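Local coordinates for host-nuclease inhibitor protein Gam, putative (Desulfovibrio vulgaris, PDB 2P2U) that probably binds double-stranded DNA and may shield it from nucleases of the host, at the interface of chains A and B. Residues are numbered along the deposited sequence; one frame, centred on the assembly and turned at random. Chains: chain A/B, Host-nuclease inhibitor protein Gam, putative.

Contact 1: the interface of chains A and B. Residues chain A 76, 95-97; chain B 155, 157.
Two antiparallel beta bridges between strands of the two chains pair A:Phe95 with B:Phe157 and A:Leu97 with B:Asp155, so that strand 95-103 of chain A and strand 149-157 of chain B run as an intermolecular ladder. At the first pair the CA atoms of A:Phe95 and B:Phe157 lie 4.6 Å apart. The main chain of B:Phe157 lies over one face of the A:Phe95 ring, off centre, with CD1 of the ring 4.1 Å from CA of B:Phe157. At the second pair the methyl CD2 of A:Leu97 rests against the side chain of B:Asp155, 3.5 Å from the carboxylate carbon CG; the two side chains cross obliquely. The carboxylate oxygen OD2 of B:Asp155 faces the ammonium group of A:Lys76 in a long salt bridge, with NZ to OD2 at 3.8 Å. That reach depends on an extended lysine, with CG turned away from the backbone N (chi1 -173°) and the rest of the chain nearly straight. The lysine passes over the opposite face of A:Phe95, its CE 3.8 Å above the ring centre, so lysine and partner strand cover both faces. A flexible, greasy stem with a charged end suits this place, since the ring supports its last methylene while the amine is directed at the partner's carboxylate. A:Lys76 begins the short helix 76-79, just after long helix 15-74, and A:Phe95 begins its strand, so the ladder sits where the beta arm of the fold leaves the helical base.

Contact 2: the interface of chains A and B. Residues chain A 65, 68-69, 72, 93; chain B 22, 157, 159.
B:Phe157 drives its ring into a corner formed by the long helix 15-74 and the loop residue A:Ile93 of the other chain. With CG anti to the backbone N (chi1 -175°), the ring is thrown away from its own strand and towards that helix. A:Val68 meets it edge-on: the methyl CG1 lies in the plane of the ring, 3.5 Å from CZ, and the two side chains stand at about a right angle. A:Ala72 comes in over a face instead, offset towards the rim, its CB 3.8 Å from CE1 of B:Phe157. A:Ala69 borders the rim on that same face, and small alanines suit these positions because they leave room for the ring beside the helix. Beyond the rim, displaced to the side of the plane opposite A:Ala72, CB of A:Ile93 is 3.7 Å from CE1 of the phenylalanine. Next to the ring, B:Ile159 stretches its CD1 methyl against the helix, 3.7 Å from CG in the methylene stem of A:Glu65. The CG2 branch of A:Ile93 reaches B:Leu22, 3.9 Å from CD1, and also faces CG1 of B:Ile159. Interlocked branched and aromatic groups form a hydrophobic core shared by both chains, which probably helps fasten the end of one subunit's beta arm to the helices of the pair.

Contact 3: the interface of chains A and B. Residues chain A 21, 24-25; chain B 60, 64-65.
B:Leu64 fits against A:Ile25 and A:Glu24 where the long helices 15-74 of the two chains pass in roughly opposite directions. The tight region has an aliphatic and a charged part. The CD1 end of A:Ile25 lies 3.5 Å from CB of B:Leu64, and the two side chains slide past each other pointing opposite ways, so that contact runs along their length. The leucine methyl CD1 also touches the stem of A:Glu24, 3.6 Å from CG. Leucine suits this spot because its two branches serve different neighbours: CD2 lies 3.7 Å above one face of the B:Arg60 guanidinium, towards the rim. A:Glu24 is extended, while the B:Arg60 chain bends at chi2 and chi3 to meet it. NH1 of B:Arg60 donates to OE2 of A:Glu24 at 2.6 Å, a salt-bridged hydrogen bond that is somewhat bent (145° at the hydrogen). It arrives on the syn side, 22° out of the carboxylate plane, and the oxygen is likewise tilted from the guanidinium plane; the two planes are turned 44° apart. The loose side is A:Ala21, whose CB is 4.2 Å from CD2 of B:Leu64, and B:Glu65, which buries little surface. Greasy core and charged border together probably hold the paired helices in register.

Contact 4: the interface of chains A and B. Residues chain A 22, 157-159; chain B 68, 92-93.
B:Ile93, which buries 36 Å², the most in this patch, meets A:Leu22, A:Ile159 and A:Phe157 as the hub of the contact. Its CG1 occupies the crowded position between the backbone N and the carbonyl carbon (chi1 62°), which leaves CG2 beside the backbone N and directed at the other chain. That methyl lies 3.9 Å from CD1 of A:Leu22 on one hand and 4.0 Å from CG1 of A:Ile159 on the other, joining a helix and the C-terminal stretch of chain A. The branch point CB stands 3.7 Å from CE1 of A:Phe157; a compact, beta-branched side chain can thus present several faces to the junction. B:Val68 on helix 15-74, with 19 Å² buried, points its CG1 into the rim of the A:Phe157 ring, in the ring plane and 3.5 Å from CZ. Beyond this core the packing becomes lighter and more polar. The phenol of A:Tyr158 runs alongside B:Thr92, both pointing the same way, and its hydroxyl OH is 3.9 Å from the methyl CG2 of the threonine. This places an amphipathic tyrosine at the margin, where its hydroxyl end lies beside B:Thr92, outside the greasy centre. The patch probably fixes the segment after strand 149-157 of chain A onto chain B, helping to tie arm and helix together in the dimer.

Contact 1: the interface of chains A and B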
# COMPACT_ATOMS: atom_id res chain seq x y z
N LYS A 76 -0.89 14.14 40.18
CA LYS A 76 -0.91 15.08 39.05
C LYS A 76 -0.85 16.56 39.42
O LYS A 76 -0.01 17.31 38.90
CB LYS A 76 -2.14 14.82 38.13
CG LYS A 76 -2.11 15.66 36.83
CD LYS A 76 -3.58 15.66 36.18
CE LYS A 76 -3.34 16.53 34.78
NZ LYS A 76 -4.62 16.10 33.96
N PHE A 95 1.85 15.93 30.50
CA PHE A 95 0.48 15.93 29.95
C PHE A 95 0.31 16.90 28.79
O PHE A 95 0.68 18.07 28.92
CB PHE A 95 -0.49 16.28 31.03
CG PHE A 95 -0.72 15.17 31.99
CD1 PHE A 95 -1.63 14.15 31.68
CD2 PHE A 95 -0.07 15.15 33.21
CE1 PHE A 95 -1.89 13.11 32.62
CE2 PHE A 95 -0.31 14.12 34.13
CZ PHE A 95 -1.21 13.10 33.85
N ARG A 96 -0.20 16.42 27.65
CA ARG A 96 -0.37 17.31 26.51
C ARG A 96 -1.82 17.35 26.05
O ARG A 96 -2.55 16.37 26.24
CB ARG A 96 0.55 16.92 25.36
CG ARG A 96 0.94 18.16 24.50
CD ARG A 96 1.86 17.84 23.26
NE ARG A 96 1.90 16.41 22.88
CZ ARG A 96 3.01 15.66 22.87
NH1 ARG A 96 4.18 16.22 23.23
NH2 ARG A 96 2.97 14.38 22.50
N LEU A 97 -2.22 18.48 25.46
CA LEU A 97 -3.60 18.63 24.91
C LEU A 97 -3.64 18.38 23.43
O LEU A 97 -3.01 19.10 22.67
CB LEU A 97 -4.20 20.02 25.20
CG LEU A 97 -4.87 20.15 26.58
CD1 LEU A 97 -5.59 21.50 26.74
CD2 LEU A 97 -5.81 18.97 26.89
N ASP B 155 -6.66 15.33 27.38
CA ASP B 155 -5.35 15.56 28.12
C ASP B 155 -4.59 14.25 28.32
O ASP B 155 -4.91 13.49 29.24
CB ASP B 155 -5.53 16.23 29.48
CG ASP B 155 -4.52 17.38 29.71
OD1 ASP B 155 -3.64 17.60 28.83
OD2 ASP B 155 -4.63 18.10 30.75
N PHE B 157 -1.12 11.62 28.75
CA PHE B 157 0.22 11.40 29.34
C PHE B 157 1.28 11.16 28.31
O PHE B 157 1.12 10.30 27.46
CB PHE B 157 0.24 10.20 30.30
CG PHE B 157 1.57 10.01 31.04
CD1 PHE B 157 2.36 11.11 31.43
CD2 PHE B 157 2.01 8.74 31.38
CE1 PHE B 157 3.58 10.94 32.12
CE2 PHE B 157 3.22 8.57 32.07
CZ PHE B 157 3.99 9.68 32.45

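Contact 2: the interface of chains A and B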
# COMPACT_ATOMS: atom_id res chain seq x y z
N GLU A 65 6.24 2.09 31.17
CA GLU A 65 5.41 3.14 30.59
C GLU A 65 4.11 3.35 31.38
O GLU A 65 3.83 4.46 31.79
CB GLU A 65 5.07 2.83 29.14
CG GLU A 65 4.31 3.97 28.45
CD GLU A 65 4.11 3.73 26.95
OE1 GLU A 65 5.03 3.13 26.30
OE2 GLU A 65 3.03 4.16 26.45
N VAL A 68 4.88 4.59 35.23
CA VAL A 68 5.14 6.01 35.38
C VAL A 68 3.81 6.75 35.25
O VAL A 68 3.62 7.85 35.80
CB VAL A 68 6.17 6.53 34.32
CG1 VAL A 68 6.37 8.04 34.38
CG2 VAL A 68 7.48 5.88 34.53
N ALA A 69 2.88 6.12 34.53
CA ALA A 69 1.63 6.78 34.13
C ALA A 69 0.70 6.97 35.30
O ALA A 69 0.45 8.13 35.68
CB ALA A 69 0.91 6.03 32.98
N ALA A 72 2.22 9.42 37.58
CA ALA A 72 2.06 10.82 37.16
C ALA A 72 0.63 11.34 37.27
O ALA A 72 0.46 12.52 37.57
CB ALA A 72 2.60 11.06 35.78
N ILE A 93 8.53 13.78 31.07
CA ILE A 93 7.20 13.25 31.16
C ILE A 93 6.24 14.41 31.29
O ILE A 93 6.66 15.56 31.20
CB ILE A 93 6.98 12.30 32.30
CG1 ILE A 93 7.21 13.03 33.63
CG2 ILE A 93 7.83 11.12 32.15
CD1 ILE A 93 6.53 12.35 34.81
N LEU B 22 12.48 5.61 33.28
CA LEU B 22 12.89 6.27 32.02
C LEU B 22 14.36 6.11 31.66
O LEU B 22 14.83 6.78 30.72
CB LEU B 22 12.68 7.78 32.02
CG LEU B 22 11.40 8.55 32.27
CD1 LEU B 22 11.49 9.80 31.47
CD2 LEU B 22 10.20 7.76 31.86
N PHE B 157 -1.12 11.62 28.75
CA PHE B 157 0.22 11.40 29.34
C PHE B 157 1.28 11.16 28.31
O PHE B 157 1.12 10.30 27.46
CB PHE B 157 0.24 10.20 30.30
CG PHE B 157 1.57 10.01 31.04
CD1 PHE B 157 2.36 11.11 31.43
CD2 PHE B 157 2.01 8.74 31.38
CE1 PHE B 157 3.58 10.94 32.12
CE2 PHE B 157 3.22 8.57 32.07
CZ PHE B 157 3.99 9.68 32.45
N ILE B 159 5.46 10.28 27.98
CA ILE B 159 6.88 10.05 28.29
C ILE B 159 7.57 10.28 26.99
O ILE B 159 7.24 9.63 26.00
CB ILE B 159 7.18 8.59 28.58
CG1 ILE B 159 6.51 8.13 29.89
CG2 ILE B 159 8.67 8.40 28.56
CD1 ILE B 159 6.30 6.63 29.99

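Contact 3: the interface of chains A and B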
# COMPACT_ATOMS: atom_id res chain seq x y z
N ALA A 21 14.17 -24.01 -26.32
CA ALA A 21 13.72 -22.79 -25.57
C ALA A 21 12.62 -22.99 -24.47
O ALA A 21 12.91 -22.79 -23.30
CB ALA A 21 13.32 -21.68 -26.53
N GLU A 24 14.02 -24.94 -21.45
CA GLU A 24 14.90 -24.00 -20.73
C GLU A 24 14.13 -22.92 -19.93
O GLU A 24 14.23 -22.85 -18.70
CB GLU A 24 15.86 -23.34 -21.71
CG GLU A 24 16.88 -22.45 -21.05
CD GLU A 24 18.02 -22.21 -22.02
OE1 GLU A 24 18.11 -23.05 -22.94
OE2 GLU A 24 18.80 -21.23 -21.90
N ILE A 25 13.35 -22.10 -20.64
CA ILE A 25 12.44 -21.18 -19.98
C ILE A 25 11.81 -21.90 -18.78
O ILE A 25 11.98 -21.43 -17.67
CB ILE A 25 11.35 -20.60 -20.95
CG1 ILE A 25 11.93 -19.44 -21.80
CG2 ILE A 25 10.11 -20.20 -20.22
CD1 ILE A 25 11.32 -19.30 -23.19
N ARG B 60 18.48 -14.41 -19.35
CA ARG B 60 18.39 -15.52 -20.27
C ARG B 60 16.92 -15.80 -20.64
O ARG B 60 16.59 -16.03 -21.82
CB ARG B 60 19.12 -16.77 -19.73
CG ARG B 60 18.99 -18.05 -20.62
CD ARG B 60 20.28 -18.47 -21.34
NE ARG B 60 20.41 -17.94 -22.71
CZ ARG B 60 20.34 -18.65 -23.83
NH1 ARG B 60 20.10 -19.97 -23.82
NH2 ARG B 60 20.50 -18.03 -24.98
N LEU B 64 15.22 -15.85 -24.77
CA LEU B 64 14.51 -17.04 -25.23
C LEU B 64 13.10 -16.68 -25.52
O LEU B 64 12.59 -17.02 -26.58
CB LEU B 64 14.46 -18.12 -24.16
CG LEU B 64 15.76 -18.68 -23.63
CD1 LEU B 64 15.48 -19.39 -22.35
CD2 LEU B 64 16.44 -19.58 -24.64
N GLU B 65 12.45 -16.04 -24.54
CA GLU B 65 11.12 -15.47 -24.73
C GLU B 65 11.02 -14.64 -26.01
O GLU B 65 10.16 -14.90 -26.83
CB GLU B 65 10.73 -14.61 -23.55
CG GLU B 65 9.28 -14.11 -23.63
CD GLU B 65 8.82 -13.38 -22.37
OE1 GLU B 65 9.25 -13.79 -21.24
OE2 GLU B 65 8.03 -12.41 -22.54

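Contact 4: the interface of chains A and B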
# COMPACT_ATOMS: atom_id res chain seq x y z
N LEU A 22 11.40 -23.42 -24.81
CA LEU A 22 10.36 -23.62 -23.78
C LEU A 22 10.63 -24.76 -22.80
O LEU A 22 9.73 -25.10 -22.02
CB LEU A 22 8.98 -23.94 -24.35
CG LEU A 22 8.16 -23.15 -25.34
CD1 LEU A 22 6.73 -23.40 -25.01
CD2 LEU A 22 8.46 -21.69 -25.25
N PHE A 157 1.59 -11.98 -28.58
CA PHE A 157 2.29 -13.27 -28.45
C PHE A 157 2.27 -13.81 -27.05
O PHE A 157 2.64 -13.11 -26.12
CB PHE A 157 3.76 -13.19 -28.88
CG PHE A 157 4.50 -14.53 -28.89
CD1 PHE A 157 3.84 -15.73 -29.24
CD2 PHE A 157 5.85 -14.60 -28.59
CE1 PHE A 157 4.51 -16.97 -29.26
CE2 PHE A 157 6.51 -15.83 -28.62
CZ PHE A 157 5.84 -17.01 -28.97
N TYR A 158 1.88 -15.06 -26.89
CA TYR A 158 2.00 -15.64 -25.57
C TYR A 158 2.66 -17.01 -25.56
O TYR A 158 2.24 -17.93 -26.29
CB TYR A 158 0.63 -15.69 -24.92
CG TYR A 158 -0.27 -16.78 -25.42
CD1 TYR A 158 -0.41 -17.96 -24.68
CD2 TYR A 158 -0.96 -16.66 -26.62
CE1 TYR A 158 -1.25 -18.99 -25.10
CE2 TYR A 158 -1.80 -17.67 -27.06
CZ TYR A 158 -1.95 -18.86 -26.28
OH TYR A 158 -2.78 -19.89 -26.67
N ILE A 159 3.70 -17.12 -24.73
CA ILE A 159 4.30 -18.40 -24.33
C ILE A 159 3.68 -18.68 -23.01
O ILE A 159 3.78 -17.85 -22.09
CB ILE A 159 5.77 -18.26 -23.99
CG1 ILE A 159 6.61 -17.92 -25.24
CG2 ILE A 159 6.22 -19.51 -23.28
CD1 ILE A 159 7.94 -17.26 -24.94
N VAL B 68 11.69 -16.95 -29.35
CA VAL B 68 10.54 -17.72 -29.82
C VAL B 68 9.58 -16.75 -30.51
O VAL B 68 8.80 -17.12 -31.40
CB VAL B 68 9.83 -18.47 -28.65
CG1 VAL B 68 8.56 -19.17 -29.09
CG2 VAL B 68 10.74 -19.48 -28.07
N THR B 92 2.36 -24.06 -24.20
CA THR B 92 1.79 -23.55 -25.43
C THR B 92 2.38 -22.21 -25.86
O THR B 92 2.78 -21.41 -25.03
CB THR B 92 0.30 -23.43 -25.28
OG1 THR B 92 -0.24 -24.74 -25.05
CG2 THR B 92 -0.30 -22.86 -26.53
N ILE B 93 2.48 -21.99 -27.16
CA ILE B 93 2.73 -20.66 -27.64
C ILE B 93 1.58 -20.24 -28.52
O ILE B 93 0.60 -20.98 -28.63
CB ILE B 93 4.01 -20.51 -28.41
CG1 ILE B 93 3.97 -21.37 -29.67
CG2 ILE B 93 5.16 -20.81 -27.54
CD1 ILE B 93 4.94 -20.91 -30.74

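The interface is two-fold symmetric, and the four contacts form two clusters at opposite ends of the elongated dimer. Contact 1 and contact 2 have C-alpha centres about 10 Å apart and share B:Phe157, whose backbone serves the strand pairing while its ring serves the core. Contact 3 and contact 4 are also about 10 Å apart, and their C-alpha centres lie about 62 to 66 Å from those of contacts 1 and 2. Contact 4 largely mirrors contact 2 with the chains exchanged. Helix 15-74 contributes to contacts 2, 3 and 4, which suggests an intertwined dimer, though the structure alone does not show the state in solution.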